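Protein induced by osmotic stress (Scheffersomyces stipitis, PDB 5YWN) probably works as an NADPH-dependent carbonyl reductase of the dihydroflavonol-4-reductase group, used for asymmetric reduction of haloketones. Local coordinates at residues A[11-16]-A[236-241]; A[194-199]-A[264-269]; A[212-215]-A[220-223]. The protein carries 1 engineered substitution. One frame throughout, in Å; residues are numbered along the deposited sequence.

Interaction 1 of 3, residues A[11-16]-A[236-241]; sequences TGYLAQ and IDVRDV. With NAP (NADP nicotinamide-adenine-dinucleotide phosphate), chain B.
Y13 lays its ring against V238, and L14 reaches V241 beside it. V238 CG2 stands over one face of the Y13 ring, 4.2 Å from its centroid and 19° off the normal. This is a CH-pi contact, displaced toward the rim. The Y13 hydroxyl end runs past V238, with Y13 CZ 3.8 Å from V238 CB. Its OH is hydrogen-bonded to G197 O, which helps hold the ring in place. L14 swings CG anti to its backbone N (chi1 174°), which sends CD1 to within 3.6 Å of V241 CG1. The other branch, L14 CD2, lies 3.7 Å from NADP O4D. L14 thus touches both V241 and the cofactor.

This apolar patch is tight and buried. The far side of 236-241 is polar and partly open at R239. R239 NE and NH2 grip the D237 carboxylate side-on, NH2 to OD2 at 2.8 Å. D237 OD1 also caps the helix by accepting from R239 N. S321 and D324 of helix 318-332 are further partners of this pair.

T11 and G12 close the glycine-rich turn of a Rossmann fold, and residues 13-16 begin helix 13-24. G12 is the N-cap, where a side chain would hit NADP O5B. Y13 N and L14 N make weak, nearly straight bonds to the pyrophosphate. The contact sets the start of helix 13-24 against the start of helix 238-250, with strand 194-196 packed alongside through I195.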
loop_
_atom_site.group_PDB
_atom_site.type_symbol
_atom_site.label_atom_id
_atom_site.label_comp_id
_atom_site.label_asym_id
_atom_site.label_seq_id
_atom_site.Cartn_x
_atom_site.Cartn_y
_atom_site.Cartn_z
ATOM N N THR A 11 4.317 1.974 -11.077
ATOM C CA THR A 11 5.012 3.197 -10.724
ATOM C C THR A 11 5.073 3.548 -9.232
ATOM O O THR A 11 5.902 4.273 -8.838
ATOM C CB THR A 11 4.507 4.410 -11.497
ATOM O OG1 THR A 11 3.141 4.571 -11.282
ATOM C CG2 THR A 11 4.760 4.253 -12.937
ATOM N N GLY A 12 4.127 3.047 -8.468
ATOM C CA GLY A 12 3.905 3.426 -7.100
ATOM C C GLY A 12 4.931 2.946 -6.086
ATOM O O GLY A 12 5.720 2.123 -6.387
ATOM N N TYR A 13 4.881 3.542 -4.910
ATOM C CA TYR A 13 5.814 3.308 -3.839
ATOM C C TYR A 13 5.782 1.898 -3.296
ATOM O O TYR A 13 6.749 1.242 -3.302
ATOM C CB TYR A 13 5.498 4.307 -2.723
ATOM C CG TYR A 13 6.068 4.098 -1.322
ATOM C CD1 TYR A 13 7.420 4.044 -1.077
ATOM C CD2 TYR A 13 5.246 4.059 -0.243
ATOM C CE1 TYR A 13 7.903 3.924 0.208
ATOM C CE2 TYR A 13 5.711 3.910 1.015
ATOM C CZ TYR A 13 7.047 3.847 1.251
ATOM O OH TYR A 13 7.452 3.721 2.521
ATOM N N LEU A 14 4.640 1.436 -2.884
ATOM C CA LEU A 14 4.465 0.048 -2.509
ATOM C C LEU A 14 4.705 -0.952 -3.661
ATOM O O LEU A 14 5.289 -1.951 -3.493
ATOM C CB LEU A 14 3.070 -0.185 -1.989
ATOM C CG LEU A 14 2.693 -1.615 -1.699
ATOM C CD1 LEU A 14 3.671 -2.153 -0.696
ATOM C CD2 LEU A 14 1.285 -1.683 -1.165
ATOM N N ALA A 15 4.214 -0.619 -4.816
ATOM C CA ALA A 15 4.302 -1.477 -5.961
ATOM C C ALA A 15 5.758 -1.759 -6.355
ATOM O O ALA A 15 6.078 -2.844 -6.616
ATOM C CB ALA A 15 3.562 -0.867 -7.098
ATOM N N GLN A 16 6.603 -0.744 -6.319
ATOM C CA GLN A 16 8.023 -0.894 -6.578
ATOM C C GLN A 16 8.761 -1.786 -5.584
ATOM O O GLN A 16 9.572 -2.494 -5.961
ATOM C CB GLN A 16 8.719 0.440 -6.772
ATOM C CG GLN A 16 8.370 1.117 -8.072
ATOM C CD GLN A 16 9.295 2.232 -8.473
ATOM O OE1 GLN A 16 10.460 2.045 -8.601
ATOM N NE2 GLN A 16 8.741 3.387 -8.693
ATOM N N ILE A 236 3.257 0.713 9.375
ATOM C CA ILE A 236 3.857 -0.496 8.905
ATOM C C ILE A 236 4.934 -0.205 7.876
ATOM O O ILE A 236 4.762 0.620 7.058
ATOM C CB ILE A 236 2.792 -1.498 8.402
ATOM C CG1 ILE A 236 3.402 -2.830 8.024
ATOM C CG2 ILE A 236 1.969 -0.943 7.277
ATOM C CD1 ILE A 236 3.830 -3.702 9.150
ATOM N N ASP A 237 6.035 -0.905 7.973
ATOM C CA ASP A 237 7.138 -0.779 7.032
ATOM C C ASP A 237 6.814 -1.333 5.640
ATOM O O ASP A 237 6.240 -2.342 5.485
ATOM C CB ASP A 237 8.443 -1.351 7.555
ATOM C CG ASP A 237 9.601 -1.060 6.661
ATOM O OD1 ASP A 237 9.702 -1.643 5.610
ATOM O OD2 ASP A 237 10.387 -0.242 7.000
ATOM N N VAL A 238 7.234 -0.605 4.652
ATOM C CA VAL A 238 6.909 -0.909 3.288
ATOM C C VAL A 238 7.429 -2.301 2.899
ATOM O O VAL A 238 6.788 -2.992 2.201
ATOM C CB VAL A 238 7.354 0.198 2.320
ATOM C CG1 VAL A 238 8.835 0.299 2.274
ATOM C CG2 VAL A 238 6.843 -0.051 0.924
ATOM N N ARG A 239 8.585 -2.658 3.389
ATOM C CA ARG A 239 9.176 -3.917 3.128
ATOM C C ARG A 239 8.375 -5.083 3.720
ATOM O O ARG A 239 8.290 -6.106 3.147
ATOM C CB ARG A 239 10.627 -3.937 3.491
ATOM C CG ARG A 239 11.446 -2.923 2.743
ATOM C CD ARG A 239 12.711 -2.569 3.470
ATOM N NE ARG A 239 12.490 -1.693 4.590
ATOM C CZ ARG A 239 13.443 -1.199 5.348
ATOM N NH1 ARG A 239 14.698 -1.481 5.109
ATOM N NH2 ARG A 239 13.150 -0.437 6.332
ATOM N N ASP A 240 7.814 -4.856 4.887
ATOM C CA ASP A 240 6.876 -5.758 5.470
ATOM C C ASP A 240 5.559 -5.912 4.665
ATOM O O ASP A 240 5.074 -6.963 4.521
ATOM C CB ASP A 240 6.632 -5.410 6.913
ATOM C CG ASP A 240 7.857 -5.584 7.770
ATOM O OD1 ASP A 240 8.565 -6.522 7.578
ATOM O OD2 ASP A 240 8.089 -4.781 8.623
ATOM N N VAL A 241 5.036 -4.816 4.133
ATOM C CA VAL A 241 3.867 -4.874 3.302
ATOM C C VAL A 241 4.125 -5.698 2.046
ATOM O O VAL A 241 3.337 -6.526 1.691
ATOM C CB VAL A 241 3.286 -3.517 2.947
ATOM C CG1 VAL A 241 2.040 -3.721 2.136
ATOM C CG2 VAL A 241 2.937 -2.758 4.188
HETATM P PA NAP B . 0.987 5.883 -4.602
HETATM O O1A NAP B . 2.458 5.836 -4.267
HETATM O O2A NAP B . 0.372 7.161 -5.121
HETATM O O5B NAP B . 0.673 4.707 -5.657
HETATM C C5B NAP B . -0.488 4.768 -6.483
HETATM C C4B NAP B . -0.157 4.244 -7.875
HETATM O O4B NAP B . -1.352 3.804 -8.530
HETATM C C3B NAP B . 0.479 5.321 -8.741
HETATM O O3B NAP B . 1.797 4.936 -9.142
HETATM C C2B NAP B . -0.423 5.485 -9.948
HETATM O O2B NAP B . 0.288 5.209 -11.151
HETATM C C1B NAP B . -1.568 4.499 -9.761
HETATM N N9A NAP B . -2.862 5.224 -9.716
HETATM C C8A NAP B . -3.240 6.097 -8.763
HETATM N N7A NAP B . -4.483 6.581 -9.022
HETATM C C5A NAP B . -4.917 6.012 -10.162
HETATM C C6A NAP B . -6.139 6.081 -10.995
HETATM N N6A NAP B . -7.177 6.881 -10.651
HETATM N N1A NAP B . -6.182 5.321 -12.111
HETATM C C2A NAP B . -5.161 4.519 -12.472
HETATM N N3A NAP B . -4.026 4.413 -11.758
HETATM C C4A NAP B . -3.844 5.118 -10.616
HETATM O O3 NAP B . 0.160 5.417 -3.300
HETATM P PN NAP B . 0.780 4.337 -2.282
HETATM O O1N NAP B . 0.942 4.997 -0.933
HETATM O O2N NAP B . 1.969 3.685 -2.949
HETATM O O5D NAP B . -0.396 3.243 -2.169
HETATM C C5D NAP B . -0.295 1.998 -2.859
HETATM C C4D NAP B . -1.556 1.175 -2.628
HETATM O O4D NAP B . -1.559 0.636 -1.302
HETATM C C3D NAP B . -2.815 2.013 -2.793
HETATM O O3D NAP B . -3.603 1.534 -3.887
HETATM C C2D NAP B . -3.578 1.893 -1.489
HETATM O O2D NAP B . -4.886 1.356 -1.714
HETATM C C1D NAP B . -2.761 0.970 -0.600
HETATM N N1N NAP B . -2.447 1.637 0.668
HETATM C C2N NAP B . -1.312 2.339 0.785
HETATM C C3N NAP B . -0.996 2.980 1.978
HETATM C C7N NAP B . 0.277 3.763 2.101
HETATM O O7N NAP B . 0.426 4.517 3.048
HETATM N N7N NAP B . 1.216 3.614 1.167
HETATM C C4N NAP B . -1.868 2.888 3.052
HETATM C C5N NAP B . -3.037 2.156 2.905
HETATM C C6N NAP B . -3.305 1.534 1.691
HETATM P P2B NAP B . 1.049 6.390 -11.939
HETATM O O1X NAP B . 1.069 5.916 -13.373
HETATM O O2X NAP B . 0.188 7.604 -11.695
HETATM O O3X NAP B . 2.408 6.447 -11.283
#

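Interaction 2 of 3, residues A[194-199]-A[264-269]; sequences YIFGPQ and TRFNGQ. With NAP (NADP nicotinamide-adenine-dinucleotide phosphate), chain B.
The backbone N of I195, one residue before the F196 that meets F266, donates to O7N of the NADP carboxamide at 3.2 Å, with an N-H...O angle of 152°. The side chain of I195 follows the same group. I195 CD1 comes 3.4 Å from NADP C7N. The carboxamide is therefore met by both the main chain and an apolar branch of one residue.

On the other side of the strand, F196 points its ring at F266. The two side chains come from opposite directions. The leading edge of F196, CE2 and CZ, enters over one face of F266 and is shifted toward its rim. The centroids are 5.2 Å apart and the planes are turned 68°, an offset edge-to-face pair. The nearest atoms are F196 CZ and F266 CZ at 3.4 Å. F266 stands with CG between its backbone N and carbonyl carbon (chi1 71°), which carries the ring across to F196.

Strand 194-196 pairs in parallel with strand 234-237, a small sheet separate from the seven-stranded Rossmann sheet that carries the dinucleotide fold. I195 serves the cofactor, while its neighbour F196 faces strand 265-267. M215 and V216 of helix 211-217 and F318 of helix 318-332 also pack on F196.

After F196 the strand ends, and G197 has backbone angles that would press any side chain against the carbonyl O of F196. At the other segment N267 is the N-cap of helix 268-278. N267 OD1 receives a weak bond from Q269 N, 2.8 Å long but clearly bent.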
loop_
_atom_site.group_PDB
_atom_site.type_symbol
_atom_site.label_atom_id
_atom_site.label_comp_id
_atom_site.label_asym_id
_atom_site.label_seq_id
_atom_site.Cartn_x
_atom_site.Cartn_y
_atom_site.Cartn_z
ATOM N N TYR A 194 -0.610 3.192 7.784
ATOM C CA TYR A 194 0.333 4.098 7.152
ATOM C C TYR A 194 1.648 3.372 6.824
ATOM O O TYR A 194 2.214 2.713 7.635
ATOM C CB TYR A 194 0.660 5.293 8.030
ATOM C CG TYR A 194 -0.381 6.325 8.178
ATOM C CD1 TYR A 194 -0.710 7.131 7.149
ATOM C CD2 TYR A 194 -1.023 6.499 9.350
ATOM C CE1 TYR A 194 -1.647 8.086 7.258
ATOM C CE2 TYR A 194 -1.995 7.460 9.491
ATOM C CZ TYR A 194 -2.302 8.249 8.421
ATOM O OH TYR A 194 -3.221 9.219 8.532
ATOM N N ILE A 195 2.089 3.532 5.609
ATOM C CA ILE A 195 3.269 2.864 5.148
ATOM C C ILE A 195 4.507 3.782 5.099
ATOM O O ILE A 195 4.555 4.713 4.365
ATOM C CB ILE A 195 3.053 2.211 3.776
ATOM C CG1 ILE A 195 1.838 1.285 3.767
ATOM C CG2 ILE A 195 4.304 1.508 3.326
ATOM C CD1 ILE A 195 1.577 0.681 2.435
ATOM N N PHE A 196 5.494 3.432 5.893
ATOM C CA PHE A 196 6.760 4.121 5.960
ATOM C C PHE A 196 7.912 3.209 5.479
ATOM O O PHE A 196 7.793 2.045 5.440
ATOM C CB PHE A 196 7.111 4.629 7.368
ATOM C CG PHE A 196 6.100 5.524 8.001
ATOM C CD1 PHE A 196 5.232 6.281 7.273
ATOM C CD2 PHE A 196 6.046 5.616 9.359
ATOM C CE1 PHE A 196 4.328 7.081 7.894
ATOM C CE2 PHE A 196 5.155 6.429 9.977
ATOM C CZ PHE A 196 4.288 7.147 9.257
ATOM N N GLY A 197 9.037 3.823 5.203
ATOM C CA GLY A 197 10.199 3.139 4.750
ATOM C C GLY A 197 10.833 3.618 3.457
ATOM O O GLY A 197 10.281 4.377 2.741
ATOM N N PRO A 198 12.047 3.175 3.185
ATOM C CA PRO A 198 12.768 3.628 2.000
ATOM C C PRO A 198 12.125 3.215 0.701
ATOM O O PRO A 198 11.443 2.261 0.702
ATOM C CB PRO A 198 14.112 2.940 2.138
ATOM C CG PRO A 198 13.830 1.714 2.890
ATOM C CD PRO A 198 12.758 2.075 3.842
ATOM N N GLN A 199 12.315 3.989 -0.352
ATOM C CA GLN A 199 11.875 3.650 -1.690
ATOM C C GLN A 199 12.708 2.526 -2.263
ATOM O O GLN A 199 13.831 2.411 -1.929
ATOM C CB GLN A 199 12.009 4.825 -2.628
ATOM C CG GLN A 199 11.554 6.144 -2.106
ATOM C CD GLN A 199 10.074 6.341 -2.197
ATOM O OE1 GLN A 199 9.502 6.244 -3.237
ATOM N NE2 GLN A 199 9.473 6.651 -1.105
ATOM N N THR A 264 3.245 -0.665 15.195
ATOM C CA THR A 264 3.132 0.113 16.415
ATOM C C THR A 264 2.628 1.555 16.194
ATOM O O THR A 264 2.738 2.095 15.153
ATOM C CB THR A 264 4.452 0.113 17.215
ATOM O OG1 THR A 264 5.494 0.626 16.416
ATOM C CG2 THR A 264 4.823 -1.260 17.646
ATOM N N ARG A 265 2.065 2.109 17.244
ATOM C CA ARG A 265 1.673 3.479 17.361
ATOM C C ARG A 265 2.823 4.447 17.480
ATOM O O ARG A 265 3.788 4.161 18.087
ATOM C CB ARG A 265 0.725 3.671 18.537
ATOM C CG ARG A 265 -0.682 3.776 18.039
ATOM C CD ARG A 265 -1.727 3.757 19.085
ATOM N NE ARG A 265 -2.820 2.943 18.698
ATOM C CZ ARG A 265 -3.736 3.290 17.836
ATOM N NH1 ARG A 265 -3.704 4.415 17.224
ATOM N NH2 ARG A 265 -4.701 2.470 17.612
ATOM N N PHE A 266 2.629 5.594 16.878
ATOM C CA PHE A 266 3.534 6.691 16.896
ATOM C C PHE A 266 2.813 8.028 16.867
ATOM O O PHE A 266 1.705 8.129 16.452
ATOM C CB PHE A 266 4.445 6.627 15.692
ATOM C CG PHE A 266 3.763 6.930 14.419
ATOM C CD1 PHE A 266 3.062 5.985 13.759
ATOM C CD2 PHE A 266 3.790 8.185 13.936
ATOM C CE1 PHE A 266 2.427 6.262 12.606
ATOM C CE2 PHE A 266 3.157 8.495 12.780
ATOM C CZ PHE A 266 2.487 7.534 12.111
ATOM N N ASN A 267 3.555 9.045 17.237
ATOM C CA ASN A 267 3.230 10.421 16.967
ATOM C C ASN A 267 4.422 11.230 16.494
ATOM O O ASN A 267 5.458 10.718 16.315
ATOM C CB ASN A 267 2.474 11.082 18.115
ATOM C CG ASN A 267 3.315 11.304 19.356
ATOM O OD1 ASN A 267 4.498 11.371 19.313
ATOM N ND2 ASN A 267 2.654 11.436 20.454
ATOM N N GLY A 268 4.222 12.517 16.360
ATOM C CA GLY A 268 5.250 13.430 15.964
ATOM C C GLY A 268 6.451 13.450 16.899
ATOM O O GLY A 268 7.521 13.606 16.472
ATOM N N GLN A 269 6.221 13.302 18.184
ATOM C CA GLN A 269 7.298 13.194 19.137
ATOM C C GLN A 269 8.144 11.949 18.949
ATOM O O GLN A 269 9.310 12.028 18.989
ATOM C CB GLN A 269 6.814 13.315 20.565
ATOM C CG GLN A 269 7.912 13.532 21.554
ATOM C CD GLN A 269 8.600 14.854 21.411
ATOM O OE1 GLN A 269 8.002 15.876 21.555
ATOM N NE2 GLN A 269 9.846 14.813 21.100
HETATM P PA NAP B . 0.987 5.883 -4.602
HETATM O O1A NAP B . 2.458 5.836 -4.267
HETATM O O2A NAP B . 0.372 7.161 -5.121
HETATM O O5B NAP B . 0.673 4.707 -5.657
HETATM C C5B NAP B . -0.488 4.768 -6.483
HETATM C C4B NAP B . -0.157 4.244 -7.875
HETATM O O4B NAP B . -1.352 3.804 -8.530
HETATM C C3B NAP B . 0.479 5.321 -8.741
HETATM O O3B NAP B . 1.797 4.936 -9.142
HETATM C C2B NAP B . -0.423 5.485 -9.948
HETATM O O2B NAP B . 0.288 5.209 -11.151
HETATM C C1B NAP B . -1.568 4.499 -9.761
HETATM N N9A NAP B . -2.862 5.224 -9.716
HETATM C C8A NAP B . -3.240 6.097 -8.763
HETATM N N7A NAP B . -4.483 6.581 -9.022
HETATM C C5A NAP B . -4.917 6.012 -10.162
HETATM C C6A NAP B . -6.139 6.081 -10.995
HETATM N N6A NAP B . -7.177 6.881 -10.651
HETATM N N1A NAP B . -6.182 5.321 -12.111
HETATM C C2A NAP B . -5.161 4.519 -12.472
HETATM N N3A NAP B . -4.026 4.413 -11.758
HETATM C C4A NAP B . -3.844 5.118 -10.616
HETATM O O3 NAP B . 0.160 5.417 -3.300
HETATM P PN NAP B . 0.780 4.337 -2.282
HETATM O O1N NAP B . 0.942 4.997 -0.933
HETATM O O2N NAP B . 1.969 3.685 -2.949
HETATM O O5D NAP B . -0.396 3.243 -2.169
HETATM C C5D NAP B . -0.295 1.998 -2.859
HETATM C C4D NAP B . -1.556 1.175 -2.628
HETATM O O4D NAP B . -1.559 0.636 -1.302
HETATM C C3D NAP B . -2.815 2.013 -2.793
HETATM O O3D NAP B . -3.603 1.534 -3.887
HETATM C C2D NAP B . -3.578 1.893 -1.489
HETATM O O2D NAP B . -4.886 1.356 -1.714
HETATM C C1D NAP B . -2.761 0.970 -0.600
HETATM N N1N NAP B . -2.447 1.637 0.668
HETATM C C2N NAP B . -1.312 2.339 0.785
HETATM C C3N NAP B . -0.996 2.980 1.978
HETATM C C7N NAP B . 0.277 3.763 2.101
HETATM O O7N NAP B . 0.426 4.517 3.048
HETATM N N7N NAP B . 1.216 3.614 1.167
HETATM C C4N NAP B . -1.868 2.888 3.052
HETATM C C5N NAP B . -3.037 2.156 2.905
HETATM C C6N NAP B . -3.305 1.534 1.691
HETATM P P2B NAP B . 1.049 6.390 -11.939
HETATM O O1X NAP B . 1.069 5.916 -13.373
HETATM O O2X NAP B . 0.188 7.604 -11.695
HETATM O O3X NAP B . 2.408 6.447 -11.283
#

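Interaction 3 of 3, residues A[212-215]-A[220-223]; sequences SAEM and LKLN. With NAP (NADP nicotinamide-adenine-dinucleotide phosphate), chain B.
E214 and K221 form a salt bridge that ties helix 211-217 to the 3-10 turn just after it. It lies at the surface, in the part of the chain that runs from strand 194-196 to strand 234-237 of this Rossmann-type reductase. The K221 side chain starts with its CB pointing toward the helix and CG beside the backbone N. CB and CG only carry the chain outward. K221 CD is the first atom to come near, 3.9 Å from E214 OE2. K221 CE is 3.7 Å from E214 OE2. At the tip, K221 NZ donates to E214 OE2 at 3.0 Å. Bends at chi2, chi3 and chi4 bring the ammonium round to this oxygen. The bond meets OE2 on its syn side, 19° out of the carboxylate plane. E214 OE1 is 4.1 Å from K221 NZ, so the grip is one-sided.

E214 meets the lysine at about a right angle. Its CG is anti to the backbone N (chi1 -179°), and the chain then bends at chi2. L209 packs against this side chain. With an alanine in place of E214, the K221 ammonium would probably lose its carboxylate mate, and its long chain would be freer to swing into solvent.

The salt bridge stands apart from the cofactor, but its helix does not. M215 packs on Y194 and F196, and Y13 lies against S212 and A213. S212 OG is hydrogen-bonded to I195 O and to N210 OD1, and that same N210 oxygen takes A213 N. NADP N7N gives S212 OG a weak bond, 3.4 Å long and bent to 132°.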
loop_
_atom_site.group_PDB
_atom_site.type_symbol
_atom_site.label_atom_id
_atom_site.label_comp_id
_atom_site.label_asym_id
_atom_site.label_seq_id
_atom_site.Cartn_x
_atom_site.Cartn_y
_atom_site.Cartn_z
ATOM N N SER A 212 2.081 8.808 2.406
ATOM C CA SER A 212 2.552 8.187 3.629
ATOM C C SER A 212 4.064 8.327 3.957
ATOM O O SER A 212 4.402 8.717 4.996
ATOM C CB SER A 212 2.106 6.720 3.689
ATOM O OG SER A 212 2.906 5.937 2.941
ATOM N N ALA A 213 4.931 8.085 3.014
ATOM C CA ALA A 213 6.366 8.162 3.232
ATOM C C ALA A 213 6.780 9.571 3.637
ATOM O O ALA A 213 7.626 9.733 4.433
ATOM C CB ALA A 213 7.138 7.721 2.018
ATOM N N GLU A 214 6.127 10.559 3.062
ATOM C CA GLU A 214 6.419 11.924 3.312
ATOM C C GLU A 214 6.096 12.347 4.736
ATOM O O GLU A 214 6.587 13.286 5.168
ATOM C CB GLU A 214 5.762 12.809 2.287
ATOM C CG GLU A 214 6.010 14.295 2.428
ATOM C CD GLU A 214 7.424 14.715 2.095
ATOM O OE1 GLU A 214 8.171 13.914 1.524
ATOM O OE2 GLU A 214 7.768 15.841 2.442
ATOM N N MET A 215 5.252 11.612 5.429
ATOM C CA MET A 215 4.980 11.876 6.813
ATOM C C MET A 215 6.236 11.701 7.650
ATOM O O MET A 215 6.430 12.402 8.575
ATOM C CB MET A 215 3.874 11.010 7.359
ATOM C CG MET A 215 2.465 11.405 6.963
ATOM S SD MET A 215 1.367 10.033 7.201
ATOM C CE MET A 215 1.327 9.898 8.951
ATOM N N LEU A 220 12.473 16.591 7.854
ATOM C CA LEU A 220 13.663 17.228 7.378
ATOM C C LEU A 220 13.414 18.680 6.973
ATOM O O LEU A 220 14.288 19.450 6.946
ATOM C CB LEU A 220 14.275 16.433 6.244
ATOM C CG LEU A 220 14.698 15.009 6.565
ATOM C CD1 LEU A 220 15.529 14.389 5.468
ATOM C CD2 LEU A 220 15.454 14.978 7.858
ATOM N N LYS A 221 12.184 19.013 6.676
ATOM C CA LYS A 221 11.816 20.357 6.352
ATOM C C LYS A 221 11.423 21.249 7.524
ATOM O O LYS A 221 11.184 22.415 7.353
ATOM C CB LYS A 221 10.741 20.322 5.339
ATOM C CG LYS A 221 11.173 19.678 4.059
ATOM C CD LYS A 221 10.102 18.763 3.556
ATOM C CE LYS A 221 9.935 18.850 2.074
ATOM N NZ LYS A 221 9.970 17.591 1.322
ATOM N N LEU A 222 11.369 20.684 8.707
ATOM C CA LEU A 222 11.124 21.455 9.868
ATOM C C LEU A 222 12.331 22.328 10.197
ATOM O O LEU A 222 13.403 22.088 9.772
ATOM C CB LEU A 222 10.781 20.593 11.048
ATOM C CG LEU A 222 9.549 19.727 10.964
ATOM C CD1 LEU A 222 9.544 18.778 12.120
ATOM C CD2 LEU A 222 8.290 20.552 10.958
ATOM N N ASN A 223 12.107 23.351 10.952
ATOM C CA ASN A 223 13.182 24.164 11.451
ATOM C C ASN A 223 13.021 24.304 12.936
ATOM O O ASN A 223 11.999 23.993 13.465
ATOM C CB ASN A 223 13.264 25.528 10.744
ATOM C CG ASN A 223 12.127 26.444 11.109
ATOM O OD1 ASN A 223 11.796 26.617 12.266
ATOM N ND2 ASN A 223 11.521 27.044 10.098
HETATM P PA NAP B . 0.987 5.883 -4.602
HETATM O O1A NAP B . 2.458 5.836 -4.267
HETATM O O2A NAP B . 0.372 7.161 -5.121
HETATM O O5B NAP B . 0.673 4.707 -5.657
HETATM C C5B NAP B . -0.488 4.768 -6.483
HETATM C C4B NAP B . -0.157 4.244 -7.875
HETATM O O4B NAP B . -1.352 3.804 -8.530
HETATM C C3B NAP B . 0.479 5.321 -8.741
HETATM O O3B NAP B . 1.797 4.936 -9.142
HETATM C C2B NAP B . -0.423 5.485 -9.948
HETATM O O2B NAP B . 0.288 5.209 -11.151
HETATM C C1B NAP B . -1.568 4.499 -9.761
HETATM N N9A NAP B . -2.862 5.224 -9.716
HETATM C C8A NAP B . -3.240 6.097 -8.763
HETATM N N7A NAP B . -4.483 6.581 -9.022
HETATM C C5A NAP B . -4.917 6.012 -10.162
HETATM C C6A NAP B . -6.139 6.081 -10.995
HETATM N N6A NAP B . -7.177 6.881 -10.651
HETATM N N1A NAP B . -6.182 5.321 -12.111
HETATM C C2A NAP B . -5.161 4.519 -12.472
HETATM N N3A NAP B . -4.026 4.413 -11.758
HETATM C C4A NAP B . -3.844 5.118 -10.616
HETATM O O3 NAP B . 0.160 5.417 -3.300
HETATM P PN NAP B . 0.780 4.337 -2.282
HETATM O O1N NAP B . 0.942 4.997 -0.933
HETATM O O2N NAP B . 1.969 3.685 -2.949
HETATM O O5D NAP B . -0.396 3.243 -2.169
HETATM C C5D NAP B . -0.295 1.998 -2.859
HETATM C C4D NAP B . -1.556 1.175 -2.628
HETATM O O4D NAP B . -1.559 0.636 -1.302
HETATM C C3D NAP B . -2.815 2.013 -2.793
HETATM O O3D NAP B . -3.603 1.534 -3.887
HETATM C C2D NAP B . -3.578 1.893 -1.489
HETATM O O2D NAP B . -4.886 1.356 -1.714
HETATM C C1D NAP B . -2.761 0.970 -0.600
HETATM N N1N NAP B . -2.447 1.637 0.668
HETATM C C2N NAP B . -1.312 2.339 0.785
HETATM C C3N NAP B . -0.996 2.980 1.978
HETATM C C7N NAP B . 0.277 3.763 2.101
HETATM O O7N NAP B . 0.426 4.517 3.048
HETATM N N7N NAP B . 1.216 3.614 1.167
HETATM C C4N NAP B . -1.868 2.888 3.052
HETATM C C5N NAP B . -3.037 2.156 2.905
HETATM C C6N NAP B . -3.305 1.534 1.691
HETATM P P2B NAP B . 1.049 6.390 -11.939
HETATM O O1X NAP B . 1.069 5.916 -13.373
HETATM O O2X NAP B . 0.188 7.604 -11.695
HETATM O O3X NAP B . 2.408 6.447 -11.283
#

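The contacts lie progressively farther from the centre of the chain. Interaction 1 is about 6 Å from it, interaction 2 about 13 Å and interaction 3 about 19 Å. The centres of interactions 1 and 2 are about 13 Å apart. Those of interactions 2 and 3 are about 11 Å apart. Interactions 1 and 2 share the two-stranded sheet: I236 N lies 2.8 Å from Y194 O, a probable hydrogen bond. Their segments alternate along the chain. Both segments of interaction 3 fall between 194-199 and 236-241. All three have a segment touching NADP, so the glycine-rich turn, strand 194-196 and helix 211-217 meet around one cofactor.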